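Local structure of beta-galactosidase (Trichoderma reesei, 3OG2) at residues A[36-41]-A[575-580]; A[71-76]-A[107-112]; A[675-680]-A[716-721]; A[740-745]-A[778-783]. The protein probably hydrolyses terminal non-reducing beta-D-galactose residues from beta-D-galactosides, as a secreted fungal glycoside hydrolase of family 35. All coordinates share one frame; numbering follows the deposited sequence.

Contact 1. Residues A[36-41]-A[575-580]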
loop_
_atom_site.group_PDB
_atom_site.type_symbol
_atom_site.label_atom_id
_atom_site.label_comp_id
_atom_site.label_asym_id
_atom_site.label_seq_id
_atom_site.Cartn_x
_atom_site.Cartn_y
_atom_site.Cartn_z
ATOM N N HIS A 36 -12.831 5.691 -23.794
ATOM C CA HIS A 36 -12.841 5.628 -25.245
ATOM C C HIS A 36 -14.139 4.956 -25.726
ATOM O O HIS A 36 -14.144 4.234 -26.717
ATOM C CB HIS A 36 -11.618 4.894 -25.781
ATOM C CG HIS A 36 -10.282 5.522 -25.539
ATOM N ND1 HIS A 36 -9.953 6.752 -26.080
ATOM C CD2 HIS A 36 -9.159 5.172 -24.865
ATOM C CE1 HIS A 36 -8.711 7.112 -25.751
ATOM N NE2 HIS A 36 -8.202 6.159 -25.006
ATOM N N GLY A 37 -15.262 5.229 -25.042
ATOM C CA GLY A 37 -16.546 4.748 -25.548
ATOM C C GLY A 37 -16.843 3.329 -25.112
ATOM O O GLY A 37 -17.945 2.842 -25.477
ATOM N N GLU A 38 -15.990 2.667 -24.360
ATOM C CA GLU A 38 -16.165 1.286 -23.969
ATOM C C GLU A 38 -16.574 1.242 -22.504
ATOM O O GLU A 38 -15.841 1.802 -21.668
ATOM C CB GLU A 38 -14.822 0.523 -24.139
ATOM C CG GLU A 38 -14.944 -0.942 -23.728
ATOM C CD GLU A 38 -13.637 -1.702 -23.680
ATOM O OE1 GLU A 38 -12.535 -1.125 -23.769
ATOM O OE2 GLU A 38 -13.714 -2.962 -23.584
ATOM N N ARG A 39 -17.672 0.574 -22.186
ATOM C CA ARG A 39 -17.986 0.358 -20.770
ATOM C C ARG A 39 -16.908 -0.497 -20.124
ATOM O O ARG A 39 -16.443 -1.475 -20.755
ATOM C CB ARG A 39 -19.305 -0.404 -20.602
ATOM C CG ARG A 39 -20.546 0.446 -20.893
ATOM C CD ARG A 39 -21.736 -0.367 -20.380
ATOM N NE ARG A 39 -22.988 0.371 -20.608
ATOM C CZ ARG A 39 -23.455 1.353 -19.852
ATOM N NH1 ARG A 39 -22.742 1.775 -18.768
ATOM N NH2 ARG A 39 -24.617 1.909 -20.188
ATOM N N VAL A 40 -16.563 -0.206 -18.884
ATOM C CA VAL A 40 -15.518 -0.979 -18.197
ATOM C C VAL A 40 -15.886 -1.089 -16.731
ATOM O O VAL A 40 -16.519 -0.189 -16.167
ATOM C CB VAL A 40 -14.152 -0.340 -18.443
ATOM C CG1 VAL A 40 -14.105 1.131 -17.966
ATOM C CG2 VAL A 40 -13.012 -1.123 -17.774
ATOM N N VAL A 41 -15.501 -2.188 -16.098
ATOM C CA VAL A 41 -15.467 -2.298 -14.656
ATOM C C VAL A 41 -14.084 -1.812 -14.256
ATOM O O VAL A 41 -13.079 -2.468 -14.644
ATOM C CB VAL A 41 -15.717 -3.727 -14.157
ATOM C CG1 VAL A 41 -15.510 -3.797 -12.625
ATOM C CG2 VAL A 41 -17.086 -4.215 -14.542
ATOM N N SER A 575 -8.700 -3.924 -26.073
ATOM C CA SER A 575 -9.887 -3.357 -25.389
ATOM C C SER A 575 -9.642 -3.543 -23.895
ATOM O O SER A 575 -8.739 -4.312 -23.520
ATOM C CB SER A 575 -11.191 -4.026 -25.843
ATOM O OG SER A 575 -11.146 -5.421 -25.625
ATOM N N LEU A 576 -10.422 -2.908 -23.024
ATOM C CA LEU A 576 -10.283 -3.149 -21.590
ATOM C C LEU A 576 -11.048 -4.388 -21.133
ATOM O O LEU A 576 -10.525 -5.129 -20.278
ATOM C CB LEU A 576 -10.854 -1.951 -20.778
ATOM C CG LEU A 576 -9.996 -0.680 -20.883
ATOM C CD1 LEU A 576 -10.729 0.537 -20.389
ATOM C CD2 LEU A 576 -8.722 -0.936 -20.104
ATOM N N MET A 577 -12.241 -4.626 -21.704
ATOM C CA MET A 577 -13.038 -5.794 -21.360
ATOM C C MET A 577 -12.886 -6.818 -22.485
ATOM O O MET A 577 -12.820 -6.440 -23.671
ATOM C CB MET A 577 -14.517 -5.440 -21.227
ATOM C CG MET A 577 -14.798 -4.353 -20.202
ATOM S SD MET A 577 -14.437 -4.785 -18.497
ATOM C CE MET A 577 -15.852 -5.893 -18.226
ATOM N N ASN A 578 -12.836 -8.101 -22.152
ATOM C CA ASN A 578 -12.635 -9.134 -23.210
ATOM C C ASN A 578 -11.452 -8.836 -24.131
ATOM O O ASN A 578 -11.559 -8.982 -25.372
ATOM C CB ASN A 578 -13.897 -9.344 -24.042
ATOM C CG ASN A 578 -15.026 -9.789 -23.113
ATOM O OD1 ASN A 578 -16.003 -9.049 -22.994
ATOM N ND2 ASN A 578 -14.940 -10.931 -22.478
ATOM N N PRO A 579 -10.294 -8.485 -23.600
ATOM C CA PRO A 579 -9.172 -8.175 -24.502
ATOM C C PRO A 579 -8.621 -9.424 -25.168
ATOM O O PRO A 579 -8.721 -10.568 -24.667
ATOM C CB PRO A 579 -8.088 -7.690 -23.532
ATOM C CG PRO A 579 -8.393 -8.466 -22.258
ATOM C CD PRO A 579 -9.887 -8.401 -22.194
ATOM N N ASP A 580 -7.957 -9.255 -26.302
ATOM C CA ASP A 580 -7.187 -10.354 -26.885
ATOM C C ASP A 580 -6.134 -10.769 -25.870
ATOM O O ASP A 580 -5.515 -9.918 -25.198
ATOM C CB ASP A 580 -6.505 -9.870 -28.164
ATOM C CG ASP A 580 -7.476 -9.598 -29.288
ATOM O OD1 ASP A 580 -8.669 -9.897 -29.167
ATOM O OD2 ASP A 580 -6.987 -9.056 -30.315
#
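The flat carboxylate of Glu-38 receives two successive backbone amides of loop 575-580, one on a lone pair and one from above its plane. Its OE1 takes the N-H of Leu-576 at 2.9 Å through the syn lone pair, a nearly straight bond of 172°. The N of Met-577 instead reaches OE2, also at 2.9 Å, 39° out of the plane, on the side where Leu-576 CB lies. Ser-575 CB lies on the other side of the plane, out beyond OE2 and 3.5 Å from it. This is a contact between domains: the start of a TIM-barrel strand, 38-47, meets a loop of the third beta-galactosidase domain, far along the chain. Glutamate suits the place because its two acceptors serve two successive amides, and the extended chain, with CG anti to the backbone N (chi1 180°), spans the gap. An alanine here would probably leave the N-H groups of Leu-576 and Met-577 without these acceptors and let the loop shift away from the barrel. Ser-575 OG donates to Met-577 O at 2.8 Å, a bond within the loop that ties Ser-575 to the residue whose amide Glu-38 holds. The thioether chain of Met-577 is bent at chi2 and chi3. Its CG touches Arg-39 O at 3.4 Å, and SD accepts a weak bond from Val-41 N at 3.7 Å. Beyond the sulfur, the methyl CE rests 4.2 Å from Val-41 CG2.

Contact 2. Residues A[71-76]-A[107-112]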
loop_
_atom_site.group_PDB
_atom_site.type_symbol
_atom_site.label_atom_id
_atom_site.label_comp_id
_atom_site.label_asym_id
_atom_site.label_seq_id
_atom_site.Cartn_x
_atom_site.Cartn_y
_atom_site.Cartn_z
ATOM N N ASN A 71 -7.234 -3.008 -13.969
ATOM C CA ASN A 71 -6.938 -2.097 -15.090
ATOM C C ASN A 71 -6.446 -0.755 -14.611
ATOM O O ASN A 71 -6.040 0.071 -15.457
ATOM C CB ASN A 71 -8.149 -1.910 -16.014
ATOM C CG ASN A 71 -9.425 -1.703 -15.224
ATOM O OD1 ASN A 71 -9.451 -1.069 -14.178
ATOM N ND2 ASN A 71 -10.495 -2.312 -15.740
ATOM N N THR A 72 -6.402 -0.538 -13.289
ATOM C CA THR A 72 -6.181 0.801 -12.727
ATOM C C THR A 72 -5.361 0.702 -11.457
ATOM O O THR A 72 -5.406 -0.304 -10.747
ATOM C CB THR A 72 -7.539 1.452 -12.477
ATOM O OG1 THR A 72 -8.306 1.514 -13.691
ATOM C CG2 THR A 72 -7.446 2.867 -11.927
ATOM N N VAL A 73 -4.634 1.764 -11.201
ATOM C CA VAL A 73 -3.973 1.989 -9.921
ATOM C C VAL A 73 -4.422 3.367 -9.424
ATOM O O VAL A 73 -4.492 4.325 -10.195
ATOM C CB VAL A 73 -2.442 1.893 -10.074
ATOM C CG1 VAL A 73 -1.679 2.594 -8.946
ATOM C CG2 VAL A 73 -2.099 0.383 -10.101
ATOM N N SER A 74 -4.656 3.410 -8.113
ATOM C CA SER A 74 -4.939 4.657 -7.414
ATOM C C SER A 74 -3.748 5.059 -6.574
ATOM O O SER A 74 -3.166 4.198 -5.933
ATOM C CB SER A 74 -6.168 4.380 -6.524
ATOM O OG SER A 74 -6.440 5.482 -5.664
ATOM N N PHE A 75 -3.391 6.360 -6.604
ATOM C CA PHE A 75 -2.198 6.762 -5.873
ATOM C C PHE A 75 -2.413 8.092 -5.183
ATOM O O PHE A 75 -3.084 8.982 -5.708
ATOM C CB PHE A 75 -0.986 6.855 -6.784
ATOM C CG PHE A 75 -1.022 7.969 -7.828
ATOM C CD1 PHE A 75 -1.722 7.840 -9.034
ATOM C CD2 PHE A 75 -0.349 9.170 -7.572
ATOM C CE1 PHE A 75 -1.714 8.886 -9.972
ATOM C CE2 PHE A 75 -0.334 10.194 -8.523
ATOM C CZ PHE A 75 -1.016 10.049 -9.716
ATOM N N TYR A 76 -1.777 8.230 -4.023
ATOM C CA TYR A 76 -1.665 9.510 -3.342
ATOM C C TYR A 76 -0.380 10.197 -3.786
ATOM O O TYR A 76 0.601 9.523 -4.184
ATOM C CB TYR A 76 -1.618 9.310 -1.823
ATOM C CG TYR A 76 -2.949 9.086 -1.137
ATOM C CD1 TYR A 76 -4.106 9.840 -1.430
ATOM C CD2 TYR A 76 -2.987 8.141 -0.101
ATOM C CE1 TYR A 76 -5.295 9.597 -0.714
ATOM C CE2 TYR A 76 -4.162 7.914 0.598
ATOM C CZ TYR A 76 -5.298 8.645 0.282
ATOM O OH TYR A 76 -6.435 8.365 0.992
ATOM N N ALA A 107 2.778 -0.708 -18.643
ATOM C CA ALA A 107 2.067 -1.883 -18.133
ATOM C C ALA A 107 0.674 -1.962 -18.686
ATOM O O ALA A 107 0.021 -2.988 -18.533
ATOM C CB ALA A 107 1.985 -1.846 -16.619
ATOM N N GLY A 108 0.149 -0.891 -19.271
ATOM C CA GLY A 108 -1.225 -0.854 -19.703
ATOM C C GLY A 108 -2.194 -0.672 -18.536
ATOM O O GLY A 108 -3.247 -1.318 -18.534
ATOM N N ILE A 109 -1.883 0.210 -17.627
ATOM C CA ILE A 109 -2.681 0.534 -16.438
ATOM C C ILE A 109 -3.082 1.986 -16.491
ATOM O O ILE A 109 -2.259 2.851 -16.848
ATOM C CB ILE A 109 -1.821 0.219 -15.173
ATOM C CG1 ILE A 109 -1.664 -1.294 -15.030
ATOM C CG2 ILE A 109 -2.324 0.919 -13.897
ATOM C CD1 ILE A 109 -2.946 -1.992 -14.636
ATOM N N TYR A 110 -4.346 2.263 -16.153
ATOM C CA TYR A 110 -4.816 3.644 -16.006
ATOM C C TYR A 110 -4.662 4.064 -14.537
ATOM O O TYR A 110 -4.449 3.214 -13.659
ATOM C CB TYR A 110 -6.259 3.768 -16.468
ATOM C CG TYR A 110 -6.416 3.581 -17.956
ATOM C CD1 TYR A 110 -5.818 4.499 -18.816
ATOM C CD2 TYR A 110 -7.163 2.549 -18.492
ATOM C CE1 TYR A 110 -5.947 4.390 -20.226
ATOM C CE2 TYR A 110 -7.300 2.437 -19.869
ATOM C CZ TYR A 110 -6.709 3.349 -20.699
ATOM O OH TYR A 110 -6.836 3.189 -22.094
ATOM N N LEU A 111 -4.764 5.382 -14.281
ATOM C CA LEU A 111 -4.528 5.877 -12.931
ATOM C C LEU A 111 -5.640 6.792 -12.436
ATOM O O LEU A 111 -6.179 7.640 -13.190
ATOM C CB LEU A 111 -3.223 6.701 -12.898
ATOM C CG LEU A 111 -1.933 5.903 -13.184
ATOM C CD1 LEU A 111 -0.744 6.875 -13.255
ATOM C CD2 LEU A 111 -1.698 4.799 -12.198
ATOM N N LEU A 112 -5.929 6.618 -11.147
ATOM C CA LEU A 112 -6.742 7.535 -10.335
ATOM C C LEU A 112 -5.768 8.333 -9.480
ATOM O O LEU A 112 -5.107 7.761 -8.614
ATOM C CB LEU A 112 -7.731 6.716 -9.503
ATOM C CG LEU A 112 -8.334 7.453 -8.292
ATOM C CD1 LEU A 112 -8.964 8.804 -8.629
ATOM C CD2 LEU A 112 -9.383 6.564 -7.607
HETATM O O HOH W 1 -5.979 -1.193 -18.348
#
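Thr-72, Val-73 and Ser-74 pair in parallel register with Tyr-110, Leu-111 and Leu-112, the two short strand segments crossing at -31°. Four backbone hydrogen bonds alternate along them: Tyr-110 N to Asn-71 O, Val-73 N to Tyr-110 O, Leu-112 N to Val-73 O, and Phe-75 N to Leu-112 O. A water donates to both Asn-71 O and Gly-108 O; Gly-108, with its positive phi, ends a helix in a Schellman motif. On one face, Val-73 and Leu-111 lie side by side, CB against CD2 at 3.7 Å, while Val-73 CG2 meets Ile-109 CG2 at 3.8 Å; aliphatic side chains fill this layer. Phe-75 crosses Leu-111 at about a right angle, with Leu-111 CB at the ring edge, 4.0 Å from CE1. The face of Thr-72 and Ser-74 is more polar: Ser-74 OG bonds to Glu-46 and also rests 3.7 Å from Leu-112 CD2. With helix 98-107 in the connection between them, the two parallel strands form a beta-alpha-beta unit of the TIM barrel, and Tyr-76, at the strand's end, belongs to the galactose site. Helices 58-66 and 98-107 pack over Val-73, Ile-109 and Leu-111, while strand 38-47 borders 72-76 in the sheet.

Contact 3. Residues A[675-680]-A[716-721]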
loop_
_atom_site.group_PDB
_atom_site.type_symbol
_atom_site.label_atom_id
_atom_site.label_comp_id
_atom_site.label_asym_id
_atom_site.label_seq_id
_atom_site.Cartn_x
_atom_site.Cartn_y
_atom_site.Cartn_z
ATOM N N TYR A 675 31.692 21.089 24.540
ATOM C CA TYR A 675 30.842 21.261 23.371
ATOM C C TYR A 675 30.511 22.735 23.141
ATOM O O TYR A 675 30.110 23.413 24.081
ATOM C CB TYR A 675 29.528 20.481 23.550
ATOM C CG TYR A 675 28.731 20.461 22.288
ATOM C CD1 TYR A 675 29.135 19.683 21.207
ATOM C CD2 TYR A 675 27.568 21.208 22.171
ATOM C CE1 TYR A 675 28.438 19.630 20.017
ATOM C CE2 TYR A 675 26.861 21.169 20.988
ATOM C CZ TYR A 675 27.279 20.392 19.935
ATOM O OH TYR A 675 26.529 20.390 18.786
ATOM N N ASP A 676 30.629 23.191 21.909
ATOM C CA ASP A 676 30.237 24.545 21.523
ATOM C C ASP A 676 28.892 24.491 20.802
ATOM O O ASP A 676 28.795 23.766 19.797
ATOM C CB ASP A 676 31.298 25.127 20.598
ATOM C CG ASP A 676 30.989 26.510 20.090
ATOM O OD1 ASP A 676 30.094 26.735 19.266
ATOM O OD2 ASP A 676 31.700 27.469 20.432
ATOM N N ASP A 677 27.885 25.242 21.273
ATOM C CA ASP A 677 26.597 25.258 20.579
ATOM C C ASP A 677 26.322 26.652 20.006
ATOM O O ASP A 677 25.150 26.998 19.781
ATOM C CB ASP A 677 25.492 24.791 21.516
ATOM C CG ASP A 677 25.203 25.693 22.693
ATOM O OD1 ASP A 677 25.735 26.821 22.711
ATOM O OD2 ASP A 677 24.402 25.338 23.594
ATOM N N SER A 678 27.344 27.468 19.762
ATOM C CA SER A 678 27.186 28.812 19.241
ATOM C C SER A 678 26.482 28.786 17.892
ATOM O O SER A 678 25.866 29.823 17.543
ATOM C CB SER A 678 28.543 29.532 19.117
ATOM O OG SER A 678 29.369 28.853 18.167
ATOM N N ARG A 679 26.517 27.719 17.140
ATOM C CA ARG A 679 25.835 27.698 15.829
ATOM C C ARG A 679 24.385 27.304 15.906
ATOM O O ARG A 679 23.644 27.381 14.924
ATOM C CB ARG A 679 26.552 26.700 14.899
ATOM C CG ARG A 679 27.987 27.153 14.592
ATOM C CD ARG A 679 28.750 26.002 13.988
ATOM N NE ARG A 679 30.141 26.313 13.641
ATOM C CZ ARG A 679 31.174 26.170 14.460
ATOM N NH1 ARG A 679 30.994 25.767 15.714
ATOM N NH2 ARG A 679 32.382 26.436 13.999
ATOM N N TRP A 680 23.949 26.844 17.086
ATOM C CA TRP A 680 22.584 26.333 17.191
ATOM C C TRP A 680 21.563 27.481 17.112
ATOM O O TRP A 680 21.766 28.561 17.674
ATOM C CB TRP A 680 22.356 25.636 18.540
ATOM C CG TRP A 680 22.989 24.271 18.650
ATOM C CD1 TRP A 680 24.246 23.871 18.245
ATOM C CD2 TRP A 680 22.347 23.125 19.210
ATOM N NE1 TRP A 680 24.396 22.521 18.542
ATOM C CE2 TRP A 680 23.251 22.046 19.129
ATOM C CE3 TRP A 680 21.082 22.919 19.779
ATOM C CZ2 TRP A 680 22.933 20.762 19.590
ATOM C CZ3 TRP A 680 20.767 21.656 20.232
ATOM C CH2 TRP A 680 21.685 20.594 20.141
ATOM N N ARG A 716 18.685 22.606 24.272
ATOM C CA ARG A 716 19.742 22.879 25.274
ATOM C C ARG A 716 19.280 24.081 26.095
ATOM O O ARG A 716 19.037 25.158 25.519
ATOM C CB ARG A 716 21.091 23.171 24.594
ATOM C CG ARG A 716 21.630 21.856 24.034
ATOM C CD ARG A 716 22.886 22.045 23.287
ATOM N NE ARG A 716 24.014 22.653 23.966
ATOM C CZ ARG A 716 24.854 22.001 24.758
ATOM N NH1 ARG A 716 24.601 20.714 25.063
ATOM N NH2 ARG A 716 25.941 22.559 25.285
ATOM N N GLY A 717 19.091 23.840 27.378
ATOM C CA GLY A 717 18.600 24.874 28.255
ATOM C C GLY A 717 19.646 25.305 29.277
ATOM O O GLY A 717 20.112 24.473 30.086
ATOM N N ARG A 718 20.018 26.585 29.255
ATOM C CA ARG A 718 20.996 27.124 30.192
ATOM C C ARG A 718 20.302 27.730 31.414
ATOM O O ARG A 718 19.333 28.506 31.244
ATOM C CB ARG A 718 21.787 28.243 29.528
ATOM C CG ARG A 718 22.902 27.763 28.629
ATOM C CD ARG A 718 23.408 28.905 27.771
ATOM N NE ARG A 718 24.635 28.631 27.035
ATOM C CZ ARG A 718 24.744 27.870 25.967
ATOM N NH1 ARG A 718 23.659 27.248 25.457
ATOM N NH2 ARG A 718 25.938 27.707 25.379
ATOM N N PHE A 719 20.811 27.446 32.596
ATOM C CA PHE A 719 20.327 28.136 33.775
ATOM C C PHE A 719 21.489 28.364 34.741
ATOM O O PHE A 719 22.523 27.656 34.648
ATOM C CB PHE A 719 19.210 27.346 34.492
ATOM C CG PHE A 719 19.629 26.032 35.143
ATOM C CD1 PHE A 719 19.542 24.832 34.409
ATOM C CD2 PHE A 719 20.073 25.992 36.468
ATOM C CE1 PHE A 719 19.911 23.641 35.057
ATOM C CE2 PHE A 719 20.456 24.826 37.083
ATOM C CZ PHE A 719 20.351 23.626 36.372
ATOM N N THR A 720 21.297 29.289 35.676
ATOM C CA THR A 720 22.278 29.479 36.763
ATOM C C THR A 720 21.726 28.904 38.024
ATOM O O THR A 720 20.607 29.210 38.407
ATOM C CB THR A 720 22.494 31.008 36.902
ATOM O OG1 THR A 720 23.025 31.493 35.656
ATOM C CG2 THR A 720 23.476 31.214 38.057
ATOM N N ALA A 721 22.475 28.009 38.670
ATOM C CA ALA A 721 21.937 27.388 39.868
ATOM C C ALA A 721 21.706 28.417 40.950
ATOM O O ALA A 721 22.615 29.212 41.263
ATOM C CB ALA A 721 22.858 26.265 40.359
HETATM O O HOH W 2 27.663 24.771 24.576
#
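A salt-bridge network joins a type I turn, Asp-677 to Trp-680, to strand 713-720 in an all-beta domain. Asp-677 stands at its centre. Arg-718 grips the carboxylate end-on, NH1 to OD2 and NH2 to OD1, both at 2.8 Å, the OD2 bond using the syn lone pair. From the anti side of the same OD2 comes Arg-716 NE at 2.7 Å, in a straight bond of 179°, the carboxylate and the Arg-716 guanidinium planes 83° apart. The bend at chi3 of Arg-716 (57°) swings NE toward that oxygen. Arginine suits both places, offering several N-H groups on a long arm. The arm of Arg-716 also packs: its CD lies over one face of the Trp-680 six-membered ring in a CH-pi contact, 3.7 Å from the centroid. Tyr-675 CD2 sits over the centre of the guanidinium, 3.8 Å from CZ. A water links Arg-716 NH2 to Tyr-675 O. An alanine at Asp-677 would probably leave both arginines without this shared counter-charge and set the guanidinium of Arg-718 freer to turn. Since Lys-822 adds a salt bridge to OD1, three positive groups converge on one buried carboxylate, which is therefore likely to remain ionised.

Contact 4. Residues A[740-745]-A[778-783]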
loop_
_atom_site.group_PDB
_atom_site.type_symbol
_atom_site.label_atom_id
_atom_site.label_comp_id
_atom_site.label_asym_id
_atom_site.label_seq_id
_atom_site.Cartn_x
_atom_site.Cartn_y
_atom_site.Cartn_z
ATOM N N SER A 740 12.180 10.349 25.337
ATOM C CA SER A 740 13.008 11.530 25.555
ATOM C C SER A 740 14.059 11.212 26.627
ATOM O O SER A 740 13.784 10.380 27.517
ATOM C CB SER A 740 12.171 12.741 25.912
ATOM O OG SER A 740 11.326 12.590 27.035
ATOM N N SER A 741 15.200 11.831 26.556
ATOM C CA SER A 741 16.282 11.610 27.511
ATOM C C SER A 741 16.858 12.971 27.920
ATOM O O SER A 741 16.896 13.900 27.090
ATOM C CB SER A 741 17.394 10.783 26.872
ATOM O OG SER A 741 16.925 9.483 26.557
ATOM N N VAL A 742 17.347 13.060 29.151
ATOM C CA VAL A 742 17.805 14.336 29.745
ATOM C C VAL A 742 19.176 14.171 30.397
ATOM O O VAL A 742 19.359 13.223 31.178
ATOM C CB VAL A 742 16.807 14.821 30.805
ATOM C CG1 VAL A 742 17.261 16.125 31.472
ATOM C CG2 VAL A 742 15.392 14.955 30.192
ATOM N N TRP A 743 20.088 15.073 30.094
ATOM C CA TRP A 743 21.374 15.204 30.784
ATOM C C TRP A 743 21.493 16.594 31.358
ATOM O O TRP A 743 20.985 17.576 30.776
ATOM C CB TRP A 743 22.512 15.027 29.760
ATOM C CG TRP A 743 22.678 13.585 29.332
ATOM C CD1 TRP A 743 23.596 12.712 29.859
ATOM C CD2 TRP A 743 21.955 12.880 28.330
ATOM N NE1 TRP A 743 23.459 11.499 29.223
ATOM C CE2 TRP A 743 22.461 11.551 28.275
ATOM C CE3 TRP A 743 20.922 13.241 27.460
ATOM C CZ2 TRP A 743 21.971 10.576 27.398
ATOM C CZ3 TRP A 743 20.428 12.257 26.572
ATOM C CH2 TRP A 743 20.958 10.956 26.560
ATOM N N LEU A 744 22.197 16.679 32.456
ATOM C CA LEU A 744 22.615 17.935 33.092
ATOM C C LEU A 744 24.121 17.996 32.906
ATOM O O LEU A 744 24.831 17.184 33.520
ATOM C CB LEU A 744 22.235 17.898 34.571
ATOM C CG LEU A 744 22.728 19.114 35.357
ATOM C CD1 LEU A 744 21.941 20.351 34.959
ATOM C CD2 LEU A 744 22.633 18.820 36.852
ATOM N N ASN A 745 24.636 18.911 32.069
ATOM C CA ASN A 745 26.024 18.851 31.637
ATOM C C ASN A 745 26.273 17.445 31.092
ATOM O O ASN A 745 25.534 17.002 30.203
ATOM C CB ASN A 745 26.980 19.244 32.791
ATOM C CG ASN A 745 26.834 20.714 33.124
ATOM O OD1 ASN A 745 26.117 21.512 32.495
ATOM N ND2 ASN A 745 27.576 21.103 34.147
ATOM N N LEU A 778 21.106 21.906 30.404
ATOM C CA LEU A 778 20.292 20.706 30.216
ATOM C C LEU A 778 20.277 20.361 28.753
ATOM O O LEU A 778 20.005 21.201 27.914
ATOM C CB LEU A 778 18.871 21.016 30.699
ATOM C CG LEU A 778 18.719 21.098 32.190
ATOM C CD1 LEU A 778 17.426 21.840 32.547
ATOM C CD2 LEU A 778 18.705 19.708 32.834
ATOM N N THR A 779 20.560 19.114 28.420
ATOM C CA THR A 779 20.374 18.646 27.045
ATOM C C THR A 779 19.202 17.675 27.077
ATOM O O THR A 779 19.215 16.708 27.829
ATOM C CB THR A 779 21.636 17.950 26.467
ATOM O OG1 THR A 779 22.699 18.900 26.364
ATOM C CG2 THR A 779 21.366 17.436 25.064
ATOM N N VAL A 780 18.174 17.987 26.268
ATOM C CA VAL A 780 16.951 17.200 26.261
ATOM C C VAL A 780 16.796 16.654 24.838
ATOM O O VAL A 780 16.750 17.448 23.892
ATOM C CB VAL A 780 15.735 18.081 26.614
ATOM C CG1 VAL A 780 14.439 17.252 26.578
ATOM C CG2 VAL A 780 15.967 18.710 27.959
ATOM N N VAL A 781 16.752 15.354 24.642
ATOM C CA VAL A 781 16.559 14.740 23.346
ATOM C C VAL A 781 15.107 14.281 23.309
ATOM O O VAL A 781 14.659 13.613 24.250
ATOM C CB VAL A 781 17.506 13.534 23.175
ATOM C CG1 VAL A 781 17.323 12.926 21.762
ATOM C CG2 VAL A 781 18.955 13.959 23.401
ATOM N N VAL A 782 14.372 14.643 22.268
ATOM C CA VAL A 782 12.964 14.297 22.163
ATOM C C VAL A 782 12.763 13.656 20.782
ATOM O O VAL A 782 12.914 14.349 19.777
ATOM C CB VAL A 782 12.023 15.523 22.296
ATOM C CG1 VAL A 782 10.569 15.059 22.209
ATOM C CG2 VAL A 782 12.308 16.261 23.610
ATOM N N ASP A 783 12.494 12.361 20.753
ATOM C CA ASP A 783 12.238 11.783 19.436
ATOM C C ASP A 783 10.871 12.221 18.922
ATOM O O ASP A 783 9.984 12.520 19.719
ATOM C CB ASP A 783 12.149 10.254 19.472
ATOM C CG ASP A 783 12.425 9.698 18.072
ATOM O OD1 ASP A 783 13.120 10.358 17.243
ATOM O OD2 ASP A 783 11.897 8.591 17.761
HETATM O O HOH W 3 24.056 18.880 28.767
#
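Trp-743 lays its indole beside the opposite strand so that CZ3 meets Val-781 CG2 at 3.9 Å. Chi1 of -74° sets CG anti to the carbonyl carbon; the O of Thr-779, the cross-strand partner, lies at the ring's edge, in plane, 3.9 Å from CE3. Small Ser-741 pairs with Val-781 on this face and leaves the bulk to its neighbours; its OG bonds to Ser-751 and Trp-961. On the other face the bumps are aliphatic. Leu-778 CD2 fits between two neighbours of the facing strand, 3.9 Å from Leu-744 CD1 and 4.1 Å from Val-742 CG1, each pair crossing at a slant. Val-742 in turn sets CG2 looser against Val-780 CG1, at 4.4 Å. Strands 740-744 and 775-782 are adjacent in a five-stranded antiparallel sheet, consistent with the beta-sandwich fold of the galactose-binding domain clan, and Leu-728 and Leu-730 of strand 726-733 pack on the Leu-778, Val-742 and Val-780 face. Beta-branched valines suit such extended backbone. Two hydrogen-bonded pairs hold the strands: Ser-741 with Val-781, and Trp-743 with Thr-779, the latter with Trp-743 N to Thr-779 O 2.9 Å and Thr-779 N to Trp-743 O 2.8 Å. Past the end of the first strand, a water donates to Asn-745 O and accepts from Thr-779 OG1.

The four contacts form two groups in well-separated parts of the chain. Contacts 1 and 2 have centres 15 Å apart and share the TIM-barrel sheet, where strands 38-47 and 72-76 are neighbours; Asn-71 ND2 reaches Val-41 O between them. Contact 2 closes early within the barrel, while contact 1 spans more than 500 residues to bring domain 3 back to it. Contacts 3 and 4 follow later in the chain, their centres 12 Å apart, on adjacent strands 713-720 and 775-782 of one all-beta domain, and Phe-719 packs against Leu-744 and Leu-778. Contacts 2 and 4 lie 47 Å apart between centres, so the barrel with its galactose site and this all-beta domain are well separated.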